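Local coordinates for alpha-actinin-like protein 1 (Schizosaccharomyces pombe, PDB 5BVR), which binds actin filaments and takes part in forming and organising the actin ring in cytokinesis, here represented by its tandem calponin-homology actin-binding domain, at residues D119-E123 against G124-K128; E72-N75 against K76-Y80; D171-Y175 against N176-K180. All coordinates share one frame; numbering follows the deposited sequence.

Interaction 1: D119-E123 against G124-K128; sequences DINEE and GLTAK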
ATOM      1  N   ASP A 119      -0.091  12.373   3.490  1.00 20.83           N
ATOM      2  CA  ASP A 119      -0.667  13.553   2.830  1.00 25.58           C
ATOM      3  C   ASP A 119      -2.181  13.448   2.635  1.00 25.80           C
ATOM      4  O   ASP A 119      -2.826  14.404   2.191  1.00 30.36           O
ATOM      5  CB  ASP A 119      -0.010  13.792   1.469  1.00 33.53           C
ATOM      6  CG  ASP A 119      -0.594  12.914   0.393  1.00 54.54           C
ATOM      7  OD1 ASP A 119      -0.187  11.736   0.308  1.00 67.55           O
ATOM      8  OD2 ASP A 119      -1.472  13.391  -0.360  1.00 66.92           O
ATOM      9  N   ILE A 120      -2.754  12.287   2.937  1.00 20.91           N
ATOM     10  CA  ILE A 120      -4.211  12.131   2.866  1.00 23.22           C
ATOM     11  C   ILE A 120      -4.839  13.105   3.849  1.00 26.00           C
ATOM     12  O   ILE A 120      -4.407  13.215   4.977  1.00 24.26           O
ATOM     13  CB  ILE A 120      -4.620  10.674   3.148  1.00 19.96           C
ATOM     14  CG1 ILE A 120      -4.055   9.756   2.067  1.00 20.81           C
ATOM     15  CG2 ILE A 120      -6.139  10.541   3.255  1.00 20.65           C
ATOM     16  CD1 ILE A 120      -4.323   8.301   2.243  1.00 22.66           C
ATOM     17  N   ASN A 121      -5.862  13.837   3.404  1.00 28.88           N
ATOM     18  CA  ASN A 121      -6.510  14.857   4.230  1.00 29.52           C
ATOM     19  C   ASN A 121      -8.020  14.786   4.020  1.00 32.93           C
ATOM     20  O   ASN A 121      -8.483  14.714   2.880  1.00 32.11           O
ATOM     21  CB  ASN A 121      -5.982  16.253   3.859  1.00 33.97           C
ATOM     22  CG  ASN A 121      -6.379  17.332   4.864  1.00 54.81           C
ATOM     23  OD1 ASN A 121      -7.551  17.482   5.209  1.00 63.17           O
ATOM     24  ND2 ASN A 121      -5.392  18.094   5.334  1.00 51.83           N
ATOM     25  N   GLU A 122      -8.777  14.782   5.113  1.00 22.59           N
ATOM     26  CA  GLU A 122     -10.234  14.890   5.055  1.00 22.27           C
ATOM     27  C   GLU A 122     -10.673  15.698   6.262  1.00 20.16           C
ATOM     28  O   GLU A 122     -10.356  15.349   7.388  1.00 19.37           O
ATOM     29  CB  GLU A 122     -10.884  13.484   5.074  1.00 23.86           C
ATOM     30  CG  GLU A 122     -12.400  13.463   5.267  1.00 25.73           C
ATOM     31  CD  GLU A 122     -13.177  13.891   4.044  1.00 28.54           C
ATOM     32  OE1 GLU A 122     -12.588  13.989   2.947  1.00 28.74           O
ATOM     33  OE2 GLU A 122     -14.400  14.149   4.184  1.00 33.87           O
ATOM     34  N   GLU A 123     -11.394  16.807   6.026  1.00 20.71           N
ATOM     35  CA  GLU A 123     -11.934  17.650   7.107  1.00 19.43           C
ATOM     36  C   GLU A 123     -10.846  18.080   8.096  1.00 18.73           C
ATOM     37  O   GLU A 123     -11.116  18.286   9.275  1.00 22.04           O
ATOM     38  CB  GLU A 123     -13.108  16.973   7.829  1.00 21.20           C
ATOM     39  CG  GLU A 123     -14.337  16.764   6.939  1.00 23.28           C
ATOM     40  CD  GLU A 123     -15.547  16.244   7.681  1.00 27.37           C
ATOM     41  OE1 GLU A 123     -15.471  16.029   8.908  1.00 28.15           O
ATOM     42  OE2 GLU A 123     -16.590  16.059   7.028  1.00 38.14           O
ATOM     43  N   GLY A 124      -9.620  18.245   7.595  1.00 20.71           N
ATOM     44  CA  GLY A 124      -8.532  18.706   8.427  1.00 20.42           C
ATOM     45  C   GLY A 124      -7.811  17.620   9.197  1.00 20.71           C
ATOM     46  O   GLY A 124      -6.801  17.887   9.846  1.00 24.86           O
ATOM     47  N   LEU A 125      -8.328  16.400   9.125  1.00 19.06           N
ATOM     48  CA  LEU A 125      -7.607  15.246   9.652  1.00 18.91           C
ATOM     49  C   LEU A 125      -6.666  14.740   8.589  1.00 20.30           C
ATOM     50  O   LEU A 125      -6.983  14.774   7.416  1.00 21.16           O
ATOM     51  CB  LEU A 125      -8.565  14.115  10.018  1.00 18.49           C
ATOM     52  CG  LEU A 125      -9.598  14.388  11.114  1.00 17.56           C
ATOM     53  CD1 LEU A 125     -10.282  13.085  11.500  1.00 19.30           C
ATOM     54  CD2 LEU A 125      -8.954  15.076  12.332  1.00 18.48           C
ATOM     55  N   THR A 126      -5.517  14.221   9.015  1.00 19.52           N
ATOM     56  CA  THR A 126      -4.503  13.763   8.065  1.00 19.58           C
ATOM     57  C   THR A 126      -4.123  12.324   8.322  1.00 18.86           C
ATOM     58  O   THR A 126      -4.439  11.751   9.372  1.00 18.32           O
ATOM     59  CB  THR A 126      -3.222  14.615   8.113  1.00 20.68           C
ATOM     60  OG1 THR A 126      -2.614  14.478   9.394  1.00 23.55           O
ATOM     61  CG2 THR A 126      -3.527  16.072   7.869  1.00 23.85           C
ATOM     62  N   ALA A 127      -3.406  11.751   7.365  1.00 17.54           N
ATOM     63  CA  ALA A 127      -2.822  10.427   7.530  1.00 15.50           C
ATOM     64  C   ALA A 127      -3.875   9.360   7.859  1.00 18.13           C
ATOM     65  O   ALA A 127      -4.945   9.343   7.252  1.00 16.41           O
ATOM     66  CB  ALA A 127      -1.697  10.478   8.575  1.00 17.94           C
ATOM     67  N   LYS A 128      -3.593   8.477   8.818  1.00 17.26           N
ATOM     68  CA  LYS A 128      -4.506   7.372   9.087  1.00 16.22           C
ATOM     69  C   LYS A 128      -5.897   7.885   9.478  1.00 16.38           C
ATOM     70  O   LYS A 128      -6.901   7.384   8.986  1.00 16.90           O
ATOM     71  CB  LYS A 128      -3.942   6.472  10.179  1.00 16.43           C
ATOM     72  CG  LYS A 128      -4.839   5.310  10.517  1.00 17.60           C
ATOM     73  CD  LYS A 128      -4.166   4.429  11.566  1.00 19.04           C
ATOM     74  CE  LYS A 128      -4.936   3.164  11.785  1.00 19.98           C
ATOM     75  NZ  LYS A 128      -4.215   2.323  12.790  1.00 21.09           N
TER

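Interaction 2: E72-N75 against K76-Y80; sequences ENVN and KALEY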
ATOM      1  N   GLU A  72      27.163   0.472   1.295  1.00 17.43           N
ATOM      2  CA  GLU A  72      27.175   1.885   0.927  1.00 16.91           C
ATOM      3  C   GLU A  72      25.837   2.308   0.337  1.00 16.98           C
ATOM      4  O   GLU A  72      25.293   3.363   0.697  1.00 20.48           O
ATOM      5  CB  GLU A  72      28.295   2.193  -0.083  1.00 18.87           C
ATOM      6  CG  GLU A  72      29.683   2.286   0.494  1.00 28.67           C
ATOM      7  CD  GLU A  72      30.727   2.483  -0.589  1.00 32.48           C
ATOM      8  OE1 GLU A  72      30.349   2.622  -1.771  1.00 30.55           O
ATOM      9  OE2 GLU A  72      31.921   2.478  -0.255  1.00 33.68           O
ATOM     10  N   ASN A  73      25.316   1.496  -0.579  1.00 18.20           N
ATOM     11  CA  ASN A  73      24.030   1.798  -1.207  1.00 17.14           C
ATOM     12  C   ASN A  73      22.918   1.844  -0.181  1.00 17.25           C
ATOM     13  O   ASN A  73      22.127   2.780  -0.157  1.00 17.55           O
ATOM     14  CB  ASN A  73      23.646   0.794  -2.305  1.00 18.44           C
ATOM     15  CG  ASN A  73      24.458   0.962  -3.586  1.00 19.35           C
ATOM     16  OD1 ASN A  73      25.180   1.944  -3.767  1.00 20.72           O
ATOM     17  ND2 ASN A  73      24.308   0.015  -4.490  1.00 21.89           N
ATOM     18  N   VAL A  74      22.854   0.839   0.680  1.00 16.92           N
ATOM     19  CA  VAL A  74      21.774   0.810   1.637  1.00 15.84           C
ATOM     20  C   VAL A  74      21.888   1.987   2.617  1.00 16.27           C
ATOM     21  O   VAL A  74      20.877   2.598   2.986  1.00 16.62           O
ATOM     22  CB  VAL A  74      21.738  -0.539   2.380  1.00 16.05           C
ATOM     23  CG1 VAL A  74      20.727  -0.496   3.490  1.00 15.51           C
ATOM     24  CG2 VAL A  74      21.391  -1.658   1.431  1.00 17.70           C
ATOM     25  N   ASN A  75      23.113   2.293   3.037  1.00 17.77           N
ATOM     26  CA  ASN A  75      23.336   3.393   3.952  1.00 16.72           C
ATOM     27  C   ASN A  75      22.875   4.713   3.310  1.00 19.38           C
ATOM     28  O   ASN A  75      22.273   5.547   3.977  1.00 19.49           O
ATOM     29  CB  ASN A  75      24.804   3.454   4.366  1.00 19.64           C
ATOM     30  CG  ASN A  75      25.077   4.505   5.413  1.00 26.41           C
ATOM     31  OD1 ASN A  75      24.603   4.416   6.541  1.00 33.54           O
ATOM     32  ND2 ASN A  75      25.862   5.507   5.046  1.00 29.18           N
ATOM     33  N   LYS A  76      23.134   4.879   2.014  1.00 18.21           N
ATOM     34  CA  LYS A  76      22.638   6.053   1.284  1.00 18.62           C
ATOM     35  C   LYS A  76      21.119   6.162   1.403  1.00 19.12           C
ATOM     36  O   LYS A  76      20.582   7.229   1.701  1.00 20.21           O
ATOM     37  CB  LYS A  76      23.049   5.961  -0.191  1.00 17.45           C
ATOM     38  CG  LYS A  76      22.582   7.094  -1.054  1.00 22.02           C
ATOM     39  CD  LYS A  76      23.103   6.897  -2.463  1.00 30.32           C
ATOM     40  CE  LYS A  76      22.550   7.910  -3.417  1.00 38.55           C
ATOM     41  NZ  LYS A  76      23.219   9.216  -3.190  1.00 46.86           N
ATOM     42  N   ALA A  77      20.431   5.049   1.185  1.00 17.08           N
ATOM     43  CA  ALA A  77      18.976   5.027   1.292  1.00 16.08           C
ATOM     44  C   ALA A  77      18.512   5.384   2.694  1.00 17.91           C
ATOM     45  O   ALA A  77      17.586   6.178   2.860  1.00 17.52           O
ATOM     46  CB  ALA A  77      18.456   3.670   0.906  1.00 17.28           C
ATOM     47  N   LEU A  78      19.126   4.764   3.697  1.00 16.27           N
ATOM     48  CA  LEU A  78      18.702   4.984   5.071  1.00 18.31           C
ATOM     49  C   LEU A  78      18.953   6.422   5.477  1.00 18.18           C
ATOM     50  O   LEU A  78      18.116   7.023   6.154  1.00 19.02           O
ATOM     51  CB  LEU A  78      19.385   3.997   6.025  1.00 19.50           C
ATOM     52  CG  LEU A  78      19.106   2.511   5.782  1.00 17.64           C
ATOM     53  CD1 LEU A  78      19.780   1.673   6.853  1.00 21.67           C
ATOM     54  CD2 LEU A  78      17.632   2.218   5.748  1.00 20.73           C
ATOM     55  N   GLU A  79      20.072   6.986   5.044  1.00 19.97           N
ATOM     56  CA  GLU A  79      20.364   8.365   5.386  1.00 20.79           C
ATOM     57  C   GLU A  79      19.338   9.289   4.738  1.00 23.60           C
ATOM     58  O   GLU A  79      18.894  10.254   5.377  1.00 23.71           O
ATOM     59  CB  GLU A  79      21.801   8.731   4.997  1.00 24.17           C
ATOM     60  CG  GLU A  79      22.835   8.104   5.935  1.00 35.61           C
ATOM     61  CD  GLU A  79      22.600   8.475   7.396  1.00 49.56           C
ATOM     62  OE1 GLU A  79      22.350   9.671   7.678  1.00 51.97           O
ATOM     63  OE2 GLU A  79      22.645   7.569   8.255  1.00 54.60           O
ATOM     64  N   TYR A  80      18.920   8.993   3.504  1.00 19.33           N
ATOM     65  CA  TYR A  80      17.874   9.800   2.860  1.00 20.46           C
ATOM     66  C   TYR A  80      16.573   9.738   3.672  1.00 22.57           C
ATOM     67  O   TYR A  80      15.941  10.760   3.959  1.00 22.23           O
ATOM     68  CB  TYR A  80      17.638   9.349   1.419  1.00 22.17           C
ATOM     69  CG  TYR A  80      16.459  10.057   0.798  1.00 21.53           C
ATOM     70  CD1 TYR A  80      16.581  11.353   0.309  1.00 26.68           C
ATOM     71  CD2 TYR A  80      15.213   9.450   0.754  1.00 24.98           C
ATOM     72  CE1 TYR A  80      15.498  12.007  -0.231  1.00 30.56           C
ATOM     73  CE2 TYR A  80      14.124  10.097   0.211  1.00 27.76           C
ATOM     74  CZ  TYR A  80      14.275  11.374  -0.280  1.00 31.61           C
ATOM     75  OH  TYR A  80      13.172  12.010  -0.818  1.00 38.43           O
TER
HETATM   76  O   HOH W   1      22.438   4.418   7.931  1.00 45.50           O
HETATM   77  O   HOH W   2      25.603   6.018   8.508  1.00 46.31           O

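Interaction 3: D171-Y175 against N176-K180; sequences DLLDY and NKLDK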
ATOM      1  N   ASP A 171     -22.722   4.018 -11.944  1.00 25.13           N
ATOM      2  CA  ASP A 171     -22.846   3.305 -13.200  1.00 30.05           C
ATOM      3  C   ASP A 171     -21.980   2.046 -13.284  1.00 26.76           C
ATOM      4  O   ASP A 171     -22.262   1.173 -14.111  1.00 33.15           O
ATOM      5  CB  ASP A 171     -22.484   4.235 -14.363  1.00 25.68           C
ATOM      6  CG  ASP A 171     -21.085   4.786 -14.253  1.00 38.29           C
ATOM      7  OD1 ASP A 171     -20.799   5.506 -13.264  1.00 30.95           O
ATOM      8  OD2 ASP A 171     -20.284   4.519 -15.171  1.00 42.67           O
ATOM      9  N   LEU A 172     -20.957   1.924 -12.425  1.00 31.39           N
ATOM     10  CA  LEU A 172     -20.004   0.804 -12.525  1.00 27.51           C
ATOM     11  C   LEU A 172     -20.366  -0.415 -11.682  1.00 36.04           C
ATOM     12  O   LEU A 172     -19.961  -1.541 -11.978  1.00 33.24           O
ATOM     13  CB  LEU A 172     -18.602   1.244 -12.111  1.00 31.02           C
ATOM     14  CG  LEU A 172     -17.842   2.081 -13.129  1.00 38.06           C
ATOM     15  CD1 LEU A 172     -16.480   2.417 -12.552  1.00 36.62           C
ATOM     16  CD2 LEU A 172     -17.706   1.357 -14.476  1.00 37.03           C
ATOM     17  N   LEU A 173     -21.120  -0.191 -10.620  1.00 32.95           N
ATOM     18  CA  LEU A 173     -21.363  -1.242  -9.647  1.00 32.44           C
ATOM     19  C   LEU A 173     -22.723  -0.944  -9.060  1.00 32.37           C
ATOM     20  O   LEU A 173     -22.872   0.044  -8.347  1.00 34.73           O
ATOM     21  CB  LEU A 173     -20.259  -1.230  -8.573  1.00 34.10           C
ATOM     22  CG  LEU A 173     -20.101  -2.480  -7.692  1.00 34.99           C
ATOM     23  CD1 LEU A 173     -18.741  -2.501  -7.000  1.00 31.91           C
ATOM     24  CD2 LEU A 173     -21.168  -2.557  -6.656  1.00 30.81           C
ATOM     25  N   ASP A 174     -23.706  -1.778  -9.390  1.00 32.95           N
ATOM     26  CA  ASP A 174     -25.066  -1.654  -8.873  1.00 31.67           C
ATOM     27  C   ASP A 174     -25.184  -2.267  -7.477  1.00 30.58           C
ATOM     28  O   ASP A 174     -25.550  -3.439  -7.323  1.00 32.12           O
ATOM     29  CB  ASP A 174     -26.053  -2.328  -9.828  1.00 40.05           C
ATOM     30  CG  ASP A 174     -27.501  -2.105  -9.436  1.00 51.46           C
ATOM     31  OD1 ASP A 174     -27.759  -1.558  -8.342  1.00 47.82           O
ATOM     32  OD2 ASP A 174     -28.389  -2.493 -10.230  1.00 59.28           O
ATOM     33  N   TYR A 175     -24.919  -1.449  -6.469  1.00 29.67           N
ATOM     34  CA  TYR A 175     -24.827  -1.902  -5.085  1.00 24.93           C
ATOM     35  C   TYR A 175     -26.119  -2.563  -4.577  1.00 25.28           C
ATOM     36  O   TYR A 175     -26.086  -3.577  -3.879  1.00 27.37           O
ATOM     37  CB  TYR A 175     -24.478  -0.706  -4.201  1.00 24.69           C
ATOM     38  CG  TYR A 175     -24.255  -1.062  -2.764  1.00 24.72           C
ATOM     39  CD1 TYR A 175     -22.997  -1.448  -2.316  1.00 22.86           C
ATOM     40  CD2 TYR A 175     -25.300  -1.049  -1.852  1.00 21.91           C
ATOM     41  CE1 TYR A 175     -22.786  -1.790  -1.005  1.00 23.09           C
ATOM     42  CE2 TYR A 175     -25.107  -1.384  -0.544  1.00 23.60           C
ATOM     43  CZ  TYR A 175     -23.850  -1.759  -0.117  1.00 24.33           C
ATOM     44  OH  TYR A 175     -23.668  -2.104   1.193  1.00 25.38           O
ATOM     45  N   ASN A 176     -27.259  -1.978  -4.926  1.00 31.81           N
ATOM     46  CA  ASN A 176     -28.529  -2.470  -4.414  1.00 34.68           C
ATOM     47  C   ASN A 176     -28.924  -3.835  -4.969  1.00 33.90           C
ATOM     48  O   ASN A 176     -29.777  -4.514  -4.399  1.00 38.54           O
ATOM     49  CB  ASN A 176     -29.619  -1.438  -4.677  1.00 37.52           C
ATOM     50  CG  ASN A 176     -29.348  -0.140  -3.959  1.00 43.12           C
ATOM     51  OD1 ASN A 176     -28.917  -0.141  -2.804  1.00 38.22           O
ATOM     52  ND2 ASN A 176     -29.567   0.979  -4.644  1.00 56.94           N
ATOM     53  N   LYS A 177     -28.282  -4.241  -6.059  1.00 34.23           N
ATOM     54  CA  LYS A 177     -28.540  -5.543  -6.664  1.00 39.50           C
ATOM     55  C   LYS A 177     -27.632  -6.652  -6.104  1.00 33.43           C
ATOM     56  O   LYS A 177     -27.836  -7.824  -6.399  1.00 35.07           O
ATOM     57  CB  LYS A 177     -28.386  -5.446  -8.184  1.00 40.67           C
ATOM     58  CG  LYS A 177     -29.695  -5.496  -8.958  1.00 51.15           C
ATOM     59  CD  LYS A 177     -30.205  -6.930  -9.103  1.00 61.77           C
ATOM     60  CE  LYS A 177     -31.452  -7.003  -9.983  1.00 68.14           C
ATOM     61  NZ  LYS A 177     -31.722  -8.389 -10.464  1.00 71.69           N
ATOM     62  N   LEU A 178     -26.628  -6.294  -5.301  1.00 30.05           N
ATOM     63  CA  LEU A 178     -25.758  -7.300  -4.702  1.00 25.78           C
ATOM     64  C   LEU A 178     -26.502  -8.204  -3.742  1.00 28.17           C
ATOM     65  O   LEU A 178     -27.412  -7.765  -3.044  1.00 28.41           O
ATOM     66  CB  LEU A 178     -24.613  -6.637  -3.926  1.00 23.75           C
ATOM     67  CG  LEU A 178     -23.690  -5.712  -4.706  1.00 24.28           C
ATOM     68  CD1 LEU A 178     -22.731  -5.054  -3.752  1.00 22.66           C
ATOM     69  CD2 LEU A 178     -22.938  -6.485  -5.764  1.00 28.47           C
ATOM     70  N   ASP A 179     -26.081  -9.468  -3.702  1.00 25.05           N
ATOM     71  CA  ASP A 179     -26.468 -10.373  -2.643  1.00 28.70           C
ATOM     72  C   ASP A 179     -25.484 -10.098  -1.515  1.00 28.06           C
ATOM     73  O   ASP A 179     -24.324 -10.507  -1.594  1.00 25.63           O
ATOM     74  CB  ASP A 179     -26.368 -11.813  -3.127  1.00 28.55           C
ATOM     75  CG  ASP A 179     -26.474 -12.829  -1.999  1.00 38.91           C
ATOM     76  OD1 ASP A 179     -26.779 -12.454  -0.839  1.00 32.77           O
ATOM     77  OD2 ASP A 179     -26.247 -14.021  -2.293  1.00 42.72           O
ATOM     78  N   LYS A 180     -25.933  -9.358  -0.505  1.00 27.98           N
ATOM     79  CA  LYS A 180     -25.052  -8.888   0.557  1.00 25.23           C
ATOM     80  C   LYS A 180     -24.401 -10.027   1.328  1.00 23.95           C
ATOM     81  O   LYS A 180     -23.378  -9.825   1.992  1.00 25.58           O
ATOM     82  CB  LYS A 180     -25.807  -7.954   1.520  1.00 27.91           C
ATOM     83  CG  LYS A 180     -26.176  -6.598   0.927  1.00 34.52           C
ATOM     84  CD  LYS A 180     -26.405  -5.537   2.010  1.00 35.14           C
ATOM     85  CE  LYS A 180     -26.599  -4.144   1.403  1.00 35.67           C
ATOM     86  NZ  LYS A 180     -27.750  -4.111   0.430  1.00 32.77           N
TER
HETATM   87  O   HOH W   3     -27.550   0.459  -6.577  1.00 42.35           O
HETATM   88  O   HOH W   4     -27.294  -5.191  -1.872  1.00 32.88           O

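Interaction 1: D119-E123 against G124-K128
The shortest bonds of this two-strand β hairpin are a reciprocal pair between Glu122 and Leu125, the two ends of its type I' turn. Glu122 N gives a fairly straight bond, 161° at the hydrogen, to Leu125 O at 2.9 Å, and the donor lies in the carbonyl plane. The return bond from Leu125 N to Glu122 O is equally long, but here the donor stands well above the carbonyl plane. Glu123 and Gly124 form the turn itself, both with the positive phi that a type I' turn requires.

Asn121 adds a side-chain bond to the turn from its own strand. With CG anti to the backbone N (chi1 -168°), its amide lies over the turn and OD1 accepts Gly124 N at 3.2 Å, in a rather bent bond. The other branch of the amide, ND2, comes within 3.7 Å of Thr126 CG2 in the adjacent non-hydrogen-bonded pair. Between the two strands, Asn121 CA also approaches Leu125 O at 3.2 Å in a CA-H...O contact. Farther from the turn, Ile120 O accepts Ala127 N at 3.0 Å.

In the chain the hairpin lies between helices 101-117 and 127-138, and its side chains pack on helices of the second calponin-homology domain. Ile120 packs on Phe228 and His229 of helix 217-234, while Leu125 touches Leu133 of helix 127-138 and Glu123 forms a salt bridge with Arg137 of that helix.

Interaction 2: E72-N75 against K76-Y80
Asn75 and Glu79, one helical turn apart, run side by side in the same direction and are joined through water. The Asn75 amide is carried outward with CG anti to the backbone N (chi1 -175°). The first torsion of Glu79 (chi1 -74°) sets CG 3.3 Å from Asn75 O, and the bend at chi2 leaves OE2 as the carboxylate oxygen facing Asn75 OD1, with the amide and carboxylate planes 43° apart. Asn75 OD1 and Glu79 OE2 are nevertheless 4.1 Å apart, and both accept hydrogens from the waters between them. One water donates to Asn75 OD1 at 2.6 Å and to Glu79 OE2 at 3.2 Å; a second gives the same pair a similar bridge, weak on the glutamate side. Two oxygens that are both acceptors are thus linked without direct contact.

The apolar partners are Val74 and Leu78, again parallel neighbours one turn apart. Val74 CG1 meets Leu78 CD1 at 4.1 Å, while Leu78 CG settles 3.3 Å from Val74 O, the carbonyl that accepts Leu78 N at 2.9 Å almost end-on. The regular i to i+4 ladder continues on either side of this bond, from Asn73 O to Ala77 N and from Asn75 O to Glu79 N.

Lys76 takes another direction. It is extended as far as CE and turns only at chi4, and its NZ bonds to Leu57 O. The contact belongs to helix 67-83 of the first calponin-homology domain: Val74 and Leu78 pack on Ile96 of helix 93-97, Ala77 lies against Leu45 and Leu49 of helix 43-53, and Asn73 reaches Ile43 and Ile46 of the same helix.

Interaction 3: D171-Y175 against N176-K180
Leu173 CD2 meets Leu178 CD1 at 4.1 Å, the two side chains crossing at about a right angle, where a loop of the second calponin-homology domain turns through a short 3-10 segment. Leu173 also packs on Ile165 of helix 159-168 and Ile193 of helix 183-198, so this side chain touches both helices that flank the loop. Next comes Asp174, the centre of an inverse gamma turn. Its carbonyl O accepts Lys177 N at 3.1 Å from well above the carbonyl plane, and its carboxylate lies against the aliphatic start of Lys177, OD2 being 3.5 Å from CG. A water donates to Asp174 OD1 and accepts Asn176 N.

Tyr175 follows, directed into the domain with CG anti to the backbone N (chi1 -176°), where its ring makes an edge-to-face contact with Tyr142. Asn176 OD1 lies at the ring's edge, in plane, and the amide is nearly perpendicular to the ring. Leu178 CD1 comes to 3.9 Å from Tyr175 CD1. The Lys180 side chain runs at about a right angle to that of Tyr175, with CE 3.6 Å from Tyr175 OH, and bends at chi4; its NZ donates at 2.6 Å to a water that itself donates to Tyr175 O and Leu178 O.

How the interactions relate
From the N terminus the three contacts follow one another in series, none nesting within or crossing another. Interaction 2 comes first, within helix 67-83, and closes no loop beyond a helical turn. After helix 101-117 the chain reaches interaction 1, whose hairpin reverses its direction. Interaction 3 then folds the loop between helices 159-168 and 183-198. The centres of interactions 2 and 3 are 48 Å apart, on opposite sides of the chain's centre, while that of interaction 1 is about 30 Å from interaction 2 and about 29 Å from interaction 3. Interaction 2 belongs to the first calponin-homology domain and interaction 3 to the second, and interaction 1 leads the chain into helix 127-138 of the second.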